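Local coordinates for protein telomere length regulator taz1 (Schizosaccharomyces pombe, PDB 4ZMI) that binds double-stranded telomeric DNA as part of the fission yeast telomere, regulating telomere length, silencing of telomere-adjacent genes and normal meiosis, at residues C15-I18 / A19-E23; E53-K56 / D57-F61; E63-T66 / T67-L71; D93-K96 / P97-I101. All coordinates share one frame; numbering follows the deposited sequence.

Contact 1 of 4, residues C15-I18 / A19-E23; sequences CQNI and ANMAE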
loop_
_atom_site.group_PDB
_atom_site.type_symbol
_atom_site.label_atom_id
_atom_site.label_comp_id
_atom_site.label_asym_id
_atom_site.label_seq_id
_atom_site.Cartn_x
_atom_site.Cartn_y
_atom_site.Cartn_z
ATOM N N CYS A 15 12.489 8.131 -13.167
ATOM C CA CYS A 15 12.272 7.834 -11.760
ATOM C C CYS A 15 12.257 9.082 -10.900
ATOM O O CYS A 15 11.237 9.425 -10.292
ATOM C CB CYS A 15 13.351 6.876 -11.270
ATOM S SG CYS A 15 12.906 5.999 -9.789
ATOM N N GLN A 16 13.390 9.770 -10.854
ATOM C CA GLN A 16 13.508 10.911 -9.961
ATOM C C GLN A 16 12.478 11.986 -10.300
ATOM O O GLN A 16 11.944 12.637 -9.404
ATOM C CB GLN A 16 14.926 11.480 -9.972
ATOM C CG GLN A 16 15.388 11.992 -8.612
ATOM C CD GLN A 16 16.002 10.903 -7.748
ATOM O OE1 GLN A 16 16.639 9.977 -8.258
ATOM N NE2 GLN A 16 15.816 11.009 -6.432
ATOM N N ASN A 17 12.169 12.143 -11.585
ATOM C CA ASN A 17 11.206 13.158 -12.007
ATOM C C ASN A 17 9.763 12.883 -11.591
ATOM O O ASN A 17 9.084 13.766 -11.074
ATOM C CB ASN A 17 11.267 13.396 -13.516
ATOM C CG ASN A 17 10.241 14.418 -13.978
ATOM O OD1 ASN A 17 9.246 14.073 -14.625
ATOM N ND2 ASN A 17 10.467 15.685 -13.627
ATOM N N ILE A 18 9.288 11.669 -11.842
ATOM C CA ILE A 18 7.942 11.295 -11.441
ATOM C C ILE A 18 7.850 11.330 -9.926
ATOM O O ILE A 18 6.845 11.773 -9.360
ATOM C CB ILE A 18 7.576 9.894 -11.942
ATOM C CG1 ILE A 18 7.516 9.865 -13.480
ATOM C CG2 ILE A 18 6.274 9.407 -11.285
ATOM C CD1 ILE A 18 6.574 10.902 -14.074
ATOM N N ALA A 19 8.916 10.874 -9.272
ATOM C CA ALA A 19 9.002 10.955 -7.821
ATOM C C ALA A 19 8.794 12.387 -7.325
ATOM O O ALA A 19 8.104 12.605 -6.325
ATOM C CB ALA A 19 10.327 10.402 -7.327
ATOM N N ASN A 20 9.377 13.359 -8.024
ATOM C CA ASN A 20 9.231 14.763 -7.636
ATOM C C ASN A 20 7.797 15.276 -7.719
ATOM O O ASN A 20 7.286 15.853 -6.757
ATOM C CB ASN A 20 10.152 15.673 -8.456
ATOM C CG ASN A 20 11.563 15.702 -7.922
ATOM O OD1 ASN A 20 11.822 15.249 -6.805
ATOM N ND2 ASN A 20 12.490 16.238 -8.716
ATOM N N MET A 21 7.150 15.071 -8.864
ATOM C CA MET A 21 5.746 15.446 -9.011
ATOM C C MET A 21 4.905 14.695 -7.977
ATOM O O MET A 21 3.881 15.191 -7.510
ATOM C CB MET A 21 5.243 15.140 -10.424
ATOM C CG MET A 21 6.137 15.657 -11.538
ATOM S SD MET A 21 5.873 14.738 -13.071
ATOM C CE MET A 21 4.140 15.073 -13.388
ATOM N N ALA A 22 5.355 13.497 -7.618
ATOM C CA ALA A 22 4.663 12.687 -6.631
ATOM C C ALA A 22 4.713 13.341 -5.258
ATOM O O ALA A 22 3.692 13.439 -4.581
ATOM C CB ALA A 22 5.254 11.287 -6.576
ATOM N N GLU A 23 5.896 13.793 -4.846
ATOM C CA GLU A 23 6.045 14.382 -3.519
ATOM C C GLU A 23 5.417 15.768 -3.443
ATOM O O GLU A 23 5.168 16.290 -2.355
ATOM C CB GLU A 23 7.506 14.409 -3.076
ATOM C CG GLU A 23 7.768 13.550 -1.850
ATOM C CD GLU A 23 9.242 13.323 -1.607
ATOM O OE1 GLU A 23 10.055 13.770 -2.445
ATOM O OE2 GLU A 23 9.587 12.697 -0.582
#
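The carboxamide of N20 has the backbone oxygen of Q16 over one of its faces: N20 CG lies 3.4 Å from Q16 O, and OD1 and ND2 are about equally far from it, so the oxygen stands above the middle of the amide rather than at its rim. N20 CG, set anti to the carbonyl carbon (chi1 -82°), is swung back over the preceding turn, and that is what lays the group on Q16 O. The same oxygen accepts the backbone N of N20 at 3.0 Å. The amide of N17 is met at its oxygen end, N17 OD1 lying 3.8 Å from M21 SD, with the sulfur well out of the amide plane. M21 CG also rests on N17 O at 3.5 Å. Both side chains belong to the long helix 5-35 of the helical domain of Taz1, in which the backbone N atoms of Q16 and N17 lack a bond to the turn before, giving a kink; regular pairing is back by A19, whose N reaches C15 O at 2.9 Å. Beside N17, I18 CD1 comes within 4.0 Å of M21 SD, the two side chains running obliquely across each other. The bend at chi3 (61°) of M21 directs its methyl CE to the ring of F61 on helix 52-68, and I18 packs on F61 and L65 of that same helix. A19 and C15 face another neighbour, P97 of helix 95-107. At the end of the segment, E23 OE2 forms a salt bridge with K229.

Contact 2 of 4, residues E53-K56 / D57-F61; sequences ETVK and DLYEF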
loop_
_atom_site.group_PDB
_atom_site.type_symbol
_atom_site.label_atom_id
_atom_site.label_comp_id
_atom_site.label_asym_id
_atom_site.label_seq_id
_atom_site.Cartn_x
_atom_site.Cartn_y
_atom_site.Cartn_z
ATOM N N GLU A 53 -11.125 19.013 -9.199
ATOM C CA GLU A 53 -10.004 19.232 -10.103
ATOM C C GLU A 53 -8.698 18.734 -9.501
ATOM O O GLU A 53 -7.865 18.157 -10.205
ATOM C CB GLU A 53 -9.914 20.707 -10.522
ATOM C CG GLU A 53 -11.047 21.136 -11.451
ATOM C CD GLU A 53 -11.126 22.634 -11.647
ATOM O OE1 GLU A 53 -10.661 23.381 -10.758
ATOM O OE2 GLU A 53 -11.661 23.067 -12.690
ATOM N N THR A 54 -8.526 18.941 -8.199
ATOM C CA THR A 54 -7.372 18.377 -7.524
ATOM C C THR A 54 -7.448 16.853 -7.604
ATOM O O THR A 54 -6.471 16.198 -7.947
ATOM C CB THR A 54 -7.288 18.801 -6.059
ATOM O OG1 THR A 54 -7.229 20.229 -5.974
ATOM C CG2 THR A 54 -6.049 18.195 -5.405
ATOM N N VAL A 55 -8.624 16.305 -7.303
ATOM C CA VAL A 55 -8.853 14.869 -7.395
ATOM C C VAL A 55 -8.615 14.349 -8.808
ATOM O O VAL A 55 -7.928 13.343 -8.989
ATOM C CB VAL A 55 -10.277 14.484 -6.961
ATOM C CG1 VAL A 55 -10.635 13.105 -7.483
ATOM C CG2 VAL A 55 -10.398 14.517 -5.441
ATOM N N LYS A 56 -9.178 15.031 -9.802
ATOM C CA LYS A 56 -9.075 14.575 -11.178
ATOM C C LYS A 56 -7.618 14.526 -11.564
ATOM O O LYS A 56 -7.158 13.569 -12.186
ATOM C CB LYS A 56 -9.822 15.499 -12.131
ATOM C CG LYS A 56 -9.924 14.940 -13.547
ATOM C CD LYS A 56 -10.973 15.678 -14.364
ATOM C CE LYS A 56 -11.490 14.820 -15.514
ATOM N NZ LYS A 56 -10.410 14.466 -16.476
ATOM N N ASP A 57 -6.890 15.562 -11.175
ATOM C CA ASP A 57 -5.463 15.589 -11.422
ATOM C C ASP A 57 -4.754 14.458 -10.680
ATOM O O ASP A 57 -3.856 13.821 -11.219
ATOM C CB ASP A 57 -4.870 16.938 -11.039
ATOM C CG ASP A 57 -3.372 16.969 -11.196
ATOM O OD1 ASP A 57 -2.670 17.075 -10.169
ATOM O OD2 ASP A 57 -2.898 16.861 -12.346
ATOM N N LEU A 58 -5.159 14.207 -9.443
ATOM C CA LEU A 58 -4.579 13.115 -8.670
ATOM C C LEU A 58 -4.707 11.779 -9.410
ATOM O O LEU A 58 -3.717 11.068 -9.576
ATOM C CB LEU A 58 -5.204 13.033 -7.272
ATOM C CG LEU A 58 -4.690 14.031 -6.228
ATOM C CD1 LEU A 58 -5.507 13.936 -4.953
ATOM C CD2 LEU A 58 -3.209 13.803 -5.927
ATOM N N TYR A 59 -5.914 11.458 -9.875
ATOM C CA TYR A 59 -6.143 10.209 -10.598
ATOM C C TYR A 59 -5.454 10.159 -11.967
ATOM O O TYR A 59 -5.023 9.081 -12.393
ATOM C CB TYR A 59 -7.643 9.895 -10.717
ATOM C CG TYR A 59 -8.274 9.388 -9.429
ATOM C CD1 TYR A 59 -8.412 10.222 -8.323
ATOM C CD2 TYR A 59 -8.737 8.075 -9.315
ATOM C CE1 TYR A 59 -8.987 9.769 -7.137
ATOM C CE2 TYR A 59 -9.317 7.611 -8.125
ATOM C CZ TYR A 59 -9.436 8.470 -7.041
ATOM O OH TYR A 59 -10.006 8.044 -5.855
ATOM N N GLU A 60 -5.331 11.299 -12.656
ATOM C CA GLU A 60 -4.644 11.294 -13.954
ATOM C C GLU A 60 -3.151 11.007 -13.796
ATOM O O GLU A 60 -2.577 10.238 -14.569
ATOM C CB GLU A 60 -4.872 12.588 -14.763
ATOM C CG GLU A 60 -4.035 13.780 -14.305
ATOM C CD GLU A 60 -4.085 14.945 -15.263
ATOM O OE1 GLU A 60 -3.939 14.705 -16.480
ATOM O OE2 GLU A 60 -4.263 16.095 -14.802
ATOM N N PHE A 61 -2.521 11.611 -12.794
ATOM C CA PHE A 61 -1.117 11.335 -12.551
ATOM C C PHE A 61 -0.911 9.859 -12.192
ATOM O O PHE A 61 0.039 9.227 -12.663
ATOM C CB PHE A 61 -0.589 12.229 -11.446
ATOM C CG PHE A 61 0.846 11.973 -11.098
ATOM C CD1 PHE A 61 1.857 12.379 -11.947
ATOM C CD2 PHE A 61 1.186 11.346 -9.913
ATOM C CE1 PHE A 61 3.178 12.153 -11.626
ATOM C CE2 PHE A 61 2.507 11.120 -9.584
ATOM C CZ PHE A 61 3.503 11.523 -10.439
#
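V55 and Y59 stand next to each other on one flank of their helix, and V55 CG1 meets Y59 CD1 and Y59 CE1 equally, 3.7 Å from each. The methyl sits beside that flank of the ring and off its plane. Below it, the carbonyl oxygen V55 O lies in the ring plane at the edge, 3.2 Å from Y59 CD1, while also accepting the backbone N of Y59 at 2.9 Å; one oxygen thus takes the N-H and borders the ring of the same residue. V55 holds CG1 anti to the backbone N (chi1 161°), leaning it toward the next turn. On the neighbouring flank, L58 CG rests 3.3 Å from T54 O, and the methyls T54 CG2 and L58 CD1 just meet at 4.3 Å. These are i to i+4 pairs along helix 52-68 of the helical domain of Taz1, and the helix is amphipathic here: L58 is buried against I108 and L111, T54 touches M28 of helix 5-35, and E53, K56 and E60 face outward. The hydroxyl of T54 is turned back to the carbonyl of L50. Further out, the carboxylates of D57 and E60 come unusually close, D57 OD2 to E60 OE2 2.9 Å; the unusual E60 rotamer, with CG between backbone N and carbonyl carbon (chi1 78°), brings them together. Two acceptors so near would probably favour a proton on one of them. The other oxygen of D57 makes a salt bridge to K25, and F61, one turn on, sets its ring edge-to-face with F104.

Contact 3 of 4, residues E63-T66 / T67-L71; sequences EQLT and TKYGL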
loop_
_atom_site.group_PDB
_atom_site.type_symbol
_atom_site.label_atom_id
_atom_site.label_comp_id
_atom_site.label_asym_id
_atom_site.label_seq_id
_atom_site.Cartn_x
_atom_site.Cartn_y
_atom_site.Cartn_z
ATOM N N GLU A 63 -2.892 7.390 -13.027
ATOM C CA GLU A 63 -3.161 6.658 -14.250
ATOM C C GLU A 63 -1.924 6.542 -15.153
ATOM O O GLU A 63 -1.620 5.447 -15.629
ATOM C CB GLU A 63 -4.292 7.322 -15.023
ATOM C CG GLU A 63 -4.564 6.684 -16.369
ATOM C CD GLU A 63 -5.484 5.497 -16.256
ATOM O OE1 GLU A 63 -6.056 5.306 -15.159
ATOM O OE2 GLU A 63 -5.633 4.765 -17.259
ATOM N N GLN A 64 -1.226 7.656 -15.398
ATOM C CA GLN A 64 -0.029 7.633 -16.249
ATOM C C GLN A 64 1.004 6.730 -15.603
ATOM O O GLN A 64 1.569 5.857 -16.256
ATOM C CB GLN A 64 0.572 9.037 -16.478
ATOM C CG GLN A 64 1.830 9.041 -17.402
ATOM C CD GLN A 64 2.784 10.227 -17.178
ATOM O OE1 GLN A 64 2.412 11.240 -16.581
ATOM N NE2 GLN A 64 4.022 10.092 -17.656
ATOM N N LEU A 65 1.229 6.944 -14.310
ATOM C CA LEU A 65 2.162 6.142 -13.527
ATOM C C LEU A 65 1.897 4.655 -13.737
ATOM O O LEU A 65 2.786 3.886 -14.100
ATOM C CB LEU A 65 1.998 6.488 -12.051
ATOM C CG LEU A 65 2.952 5.874 -11.034
ATOM C CD1 LEU A 65 4.374 6.246 -11.351
ATOM C CD2 LEU A 65 2.581 6.380 -9.663
ATOM N N THR A 66 0.641 4.283 -13.541
ATOM C CA THR A 66 0.189 2.903 -13.614
ATOM C C THR A 66 0.318 2.296 -15.009
ATOM O O THR A 66 0.826 1.191 -15.163
ATOM C CB THR A 66 -1.261 2.827 -13.146
ATOM O OG1 THR A 66 -1.289 2.862 -11.711
ATOM C CG2 THR A 66 -1.934 1.567 -13.641
ATOM N N THR A 67 -0.151 3.018 -16.020
ATOM C CA THR A 67 -0.152 2.514 -17.389
ATOM C C THR A 67 1.229 2.574 -18.012
ATOM O O THR A 67 1.689 1.608 -18.619
ATOM C CB THR A 67 -1.129 3.292 -18.283
ATOM O OG1 THR A 67 -2.467 3.102 -17.803
ATOM C CG2 THR A 67 -1.045 2.788 -19.724
ATOM N N LYS A 68 1.892 3.715 -17.863
ATOM C CA LYS A 68 3.196 3.898 -18.492
ATOM C C LYS A 68 4.252 2.974 -17.887
ATOM O O LYS A 68 5.016 2.358 -18.622
ATOM C CB LYS A 68 3.657 5.358 -18.417
ATOM C CG LYS A 68 5.006 5.606 -19.060
ATOM C CD LYS A 68 5.324 7.085 -19.141
ATOM C CE LYS A 68 6.637 7.312 -19.871
ATOM N NZ LYS A 68 6.882 8.755 -20.134
ATOM N N TYR A 69 4.282 2.864 -16.559
ATOM C CA TYR A 69 5.349 2.117 -15.905
ATOM C C TYR A 69 4.996 0.683 -15.537
ATOM O O TYR A 69 5.781 -0.003 -14.891
ATOM C CB TYR A 69 5.908 2.888 -14.727
ATOM C CG TYR A 69 6.329 4.265 -15.150
ATOM C CD1 TYR A 69 5.602 5.382 -14.772
ATOM C CD2 TYR A 69 7.429 4.445 -15.970
ATOM C CE1 TYR A 69 5.981 6.642 -15.175
ATOM C CE2 TYR A 69 7.813 5.699 -16.377
ATOM C CZ TYR A 69 7.085 6.793 -15.978
ATOM O OH TYR A 69 7.465 8.046 -16.386
ATOM N N GLY A 70 3.837 0.223 -15.995
ATOM C CA GLY A 70 3.518 -1.189 -15.926
ATOM C C GLY A 70 3.042 -1.687 -14.568
ATOM O O GLY A 70 3.006 -2.894 -14.330
ATOM N N LEU A 71 2.678 -0.765 -13.677
ATOM C CA LEU A 71 2.270 -1.145 -12.320
ATOM C C LEU A 71 0.857 -1.714 -12.304
ATOM O O LEU A 71 -0.099 -0.997 -12.026
ATOM C CB LEU A 71 2.345 0.052 -11.365
ATOM C CG LEU A 71 3.719 0.722 -11.260
ATOM C CD1 LEU A 71 3.730 1.664 -10.059
ATOM C CD2 LEU A 71 4.832 -0.301 -11.146
#
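The C-terminal end of helix 52-68 is closed here: Y69 leaves the helical conformation and G70, at positive phi (79°), turns the chain away. Together with the weak L71 N to T66 O bond, 3.1 Å, the positive phi gives a partial resemblance to a Schellman motif. Separately, L65 CG packs on L71 CD1 at 4.4 Å. Inside the turn, L65 CD1 rests on Y69 CD1 at 3.7 Å, the two side chains crossing at about a right angle, and L65 O lies near the plane of the ring at its edge. The aliphatic part of K68 takes one face: K68 CG stands 3.8 Å above the plane of the Y69 ring, over its centre. Its further carbon, K68 CD, runs 3.6 Å from Q64 NE2, the two extended chains leaving the helix together. E63 O is gripped twice, by T67 N at 2.9 Å and weakly by T67 OG1. The hydroxyl of Y69 bonds to D14 of helix 5-35, and its ring packs on I18 and L11. A phenylalanine here would probably keep the packing on L65 and K68 but leave D14 without its hydroxyl partner. The tyrosine thus does two jobs, its ring packing among apolar groups while its hydroxyl ties the helix end to D14 of helix 5-35.

Contact 4 of 4, residues D93-K96 / P97-I101; sequences DLEK and PLKSI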
loop_
_atom_site.group_PDB
_atom_site.type_symbol
_atom_site.label_atom_id
_atom_site.label_comp_id
_atom_site.label_asym_id
_atom_site.label_seq_id
_atom_site.Cartn_x
_atom_site.Cartn_y
_atom_site.Cartn_z
ATOM N N ASP A 93 19.658 1.203 -6.968
ATOM C CA ASP A 93 20.132 2.561 -6.683
ATOM C C ASP A 93 18.988 3.491 -6.315
ATOM O O ASP A 93 19.163 4.440 -5.551
ATOM C CB ASP A 93 20.859 3.158 -7.901
ATOM C CG ASP A 93 22.357 2.866 -7.911
ATOM O OD1 ASP A 93 23.062 3.336 -6.992
ATOM O OD2 ASP A 93 22.834 2.199 -8.858
ATOM N N LEU A 94 17.815 3.211 -6.868
ATOM C CA LEU A 94 16.706 4.156 -6.849
ATOM C C LEU A 94 15.717 3.968 -5.702
ATOM O O LEU A 94 14.546 4.313 -5.843
ATOM C CB LEU A 94 15.946 4.062 -8.169
ATOM C CG LEU A 94 16.746 4.446 -9.403
ATOM C CD1 LEU A 94 15.990 4.105 -10.677
ATOM C CD2 LEU A 94 17.044 5.922 -9.326
ATOM N N GLU A 95 16.161 3.430 -4.572
ATOM C CA GLU A 95 15.212 3.121 -3.503
ATOM C C GLU A 95 14.493 4.359 -2.981
ATOM O O GLU A 95 13.279 4.350 -2.816
ATOM C CB GLU A 95 15.877 2.363 -2.358
ATOM C CG GLU A 95 14.877 1.764 -1.400
ATOM C CD GLU A 95 15.521 1.190 -0.160
ATOM O OE1 GLU A 95 16.082 0.080 -0.229
ATOM O OE2 GLU A 95 15.460 1.851 0.893
ATOM N N LYS A 96 15.248 5.429 -2.750
ATOM C CA LYS A 96 14.692 6.690 -2.253
ATOM C C LYS A 96 13.501 7.200 -3.080
ATOM O O LYS A 96 12.434 7.434 -2.530
ATOM C CB LYS A 96 15.772 7.786 -2.103
ATOM C CG LYS A 96 17.215 7.292 -1.863
ATOM C CD LYS A 96 17.944 6.918 -3.176
ATOM C CE LYS A 96 19.435 6.651 -2.959
ATOM N NZ LYS A 96 20.265 7.894 -2.970
ATOM N N PRO A 97 13.663 7.375 -4.402
ATOM C CA PRO A 97 12.481 7.872 -5.119
ATOM C C PRO A 97 11.378 6.827 -5.271
ATOM O O PRO A 97 10.235 7.213 -5.482
ATOM C CB PRO A 97 13.041 8.238 -6.496
ATOM C CG PRO A 97 14.180 7.330 -6.667
ATOM C CD PRO A 97 14.817 7.257 -5.307
ATOM N N LEU A 98 11.707 5.540 -5.191
ATOM C CA LEU A 98 10.670 4.516 -5.266
ATOM C C LEU A 98 9.736 4.664 -4.067
ATOM O O LEU A 98 8.523 4.613 -4.218
ATOM C CB LEU A 98 11.267 3.110 -5.338
ATOM C CG LEU A 98 11.781 2.712 -6.742
ATOM C CD1 LEU A 98 12.622 1.461 -6.689
ATOM C CD2 LEU A 98 10.636 2.528 -7.748
ATOM N N LYS A 99 10.308 4.878 -2.889
ATOM C CA LYS A 99 9.514 5.070 -1.670
ATOM C C LYS A 99 8.557 6.237 -1.823
ATOM O O LYS A 99 7.433 6.181 -1.337
ATOM C CB LYS A 99 10.409 5.331 -0.475
ATOM C CG LYS A 99 11.422 4.248 -0.221
ATOM C CD LYS A 99 10.895 3.194 0.725
ATOM C CE LYS A 99 12.006 2.209 1.044
ATOM N NZ LYS A 99 11.573 1.162 1.993
ATOM N N SER A 100 8.997 7.287 -2.509
ATOM C CA SER A 100 8.141 8.440 -2.740
ATOM C C SER A 100 6.945 8.080 -3.614
ATOM O O SER A 100 5.813 8.420 -3.281
ATOM C CB SER A 100 8.921 9.600 -3.366
ATOM O OG SER A 100 9.892 10.110 -2.465
ATOM N N ILE A 101 7.191 7.397 -4.726
ATOM C CA ILE A 101 6.109 7.002 -5.631
ATOM C C ILE A 101 5.078 6.124 -4.897
ATOM O O ILE A 101 3.861 6.306 -5.026
ATOM C CB ILE A 101 6.665 6.229 -6.856
ATOM C CG1 ILE A 101 7.646 7.101 -7.636
ATOM C CG2 ILE A 101 5.540 5.775 -7.766
ATOM C CD1 ILE A 101 8.835 6.333 -8.162
#
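The pyrrolidine ring of P97 is pushed up against the carbonyl of L94: P97 CD lies 3.0 Å and P97 CG 3.1 Å from L94 O, and P97 CG also meets L94 CB at 4.0 Å, the two side chains crossing at about a right angle. K96, the residue before the proline, runs alongside; K96 CB is 3.4 Å from P97 CD, a tight approach between residues joined by the peptide bond. This is the first turn of helix 95-107 in the helical domain of Taz1, with L94 at the N-cap and P97 at the third helical position, where a proline N without hydrogen costs no bond inside the helix. L94 O still takes the N of L98, one turn on. From there the ring is turned to helix 5-35, touching C15 and A19, and L94 packs on V12 and C15. On another side of the helix E95 and K99 are neighbours. The lysine meets the glutamate with its CE methylene, 3.5 Å from E95 OE2, while the charges, K99 NZ and E95 OE2, are 4.1 Å apart, too far for a salt bridge. A bend at K99 chi2 (-91°) carries CE round to the glutamate. The ammonium finds its stronger partners elsewhere, bonding to V231 O and making a cation-pi contact with F78, while E95 OE1 takes the N of L234. A leucine in place of K99 lacks the ammonium and would probably leave V231 O without its donor and the F78 face without its cation.

Overall arrangement
All four are local contacts, each along one continuous stretch; 1 and 2 lie wholly in helix, 3 leaves one and 4 enters one. Contacts 2 and 3 share helix 52-68, one in its N-terminal half, the other at its C-terminal end. Contact 2 is the surface one, charged outside with L58 inside; the others are partly buried. Contact 1 is polar at Q16, N17 and N20 but apolar toward helices 52-68 and 95-107, and it touches every other contact. Contacts 3 and 4 add helix-end features, G70 in one, the L94 N-cap and P97 in the other, and meet through L65 and I101. Contacts 2 and 4 stay about 6 Å apart at their nearest atoms.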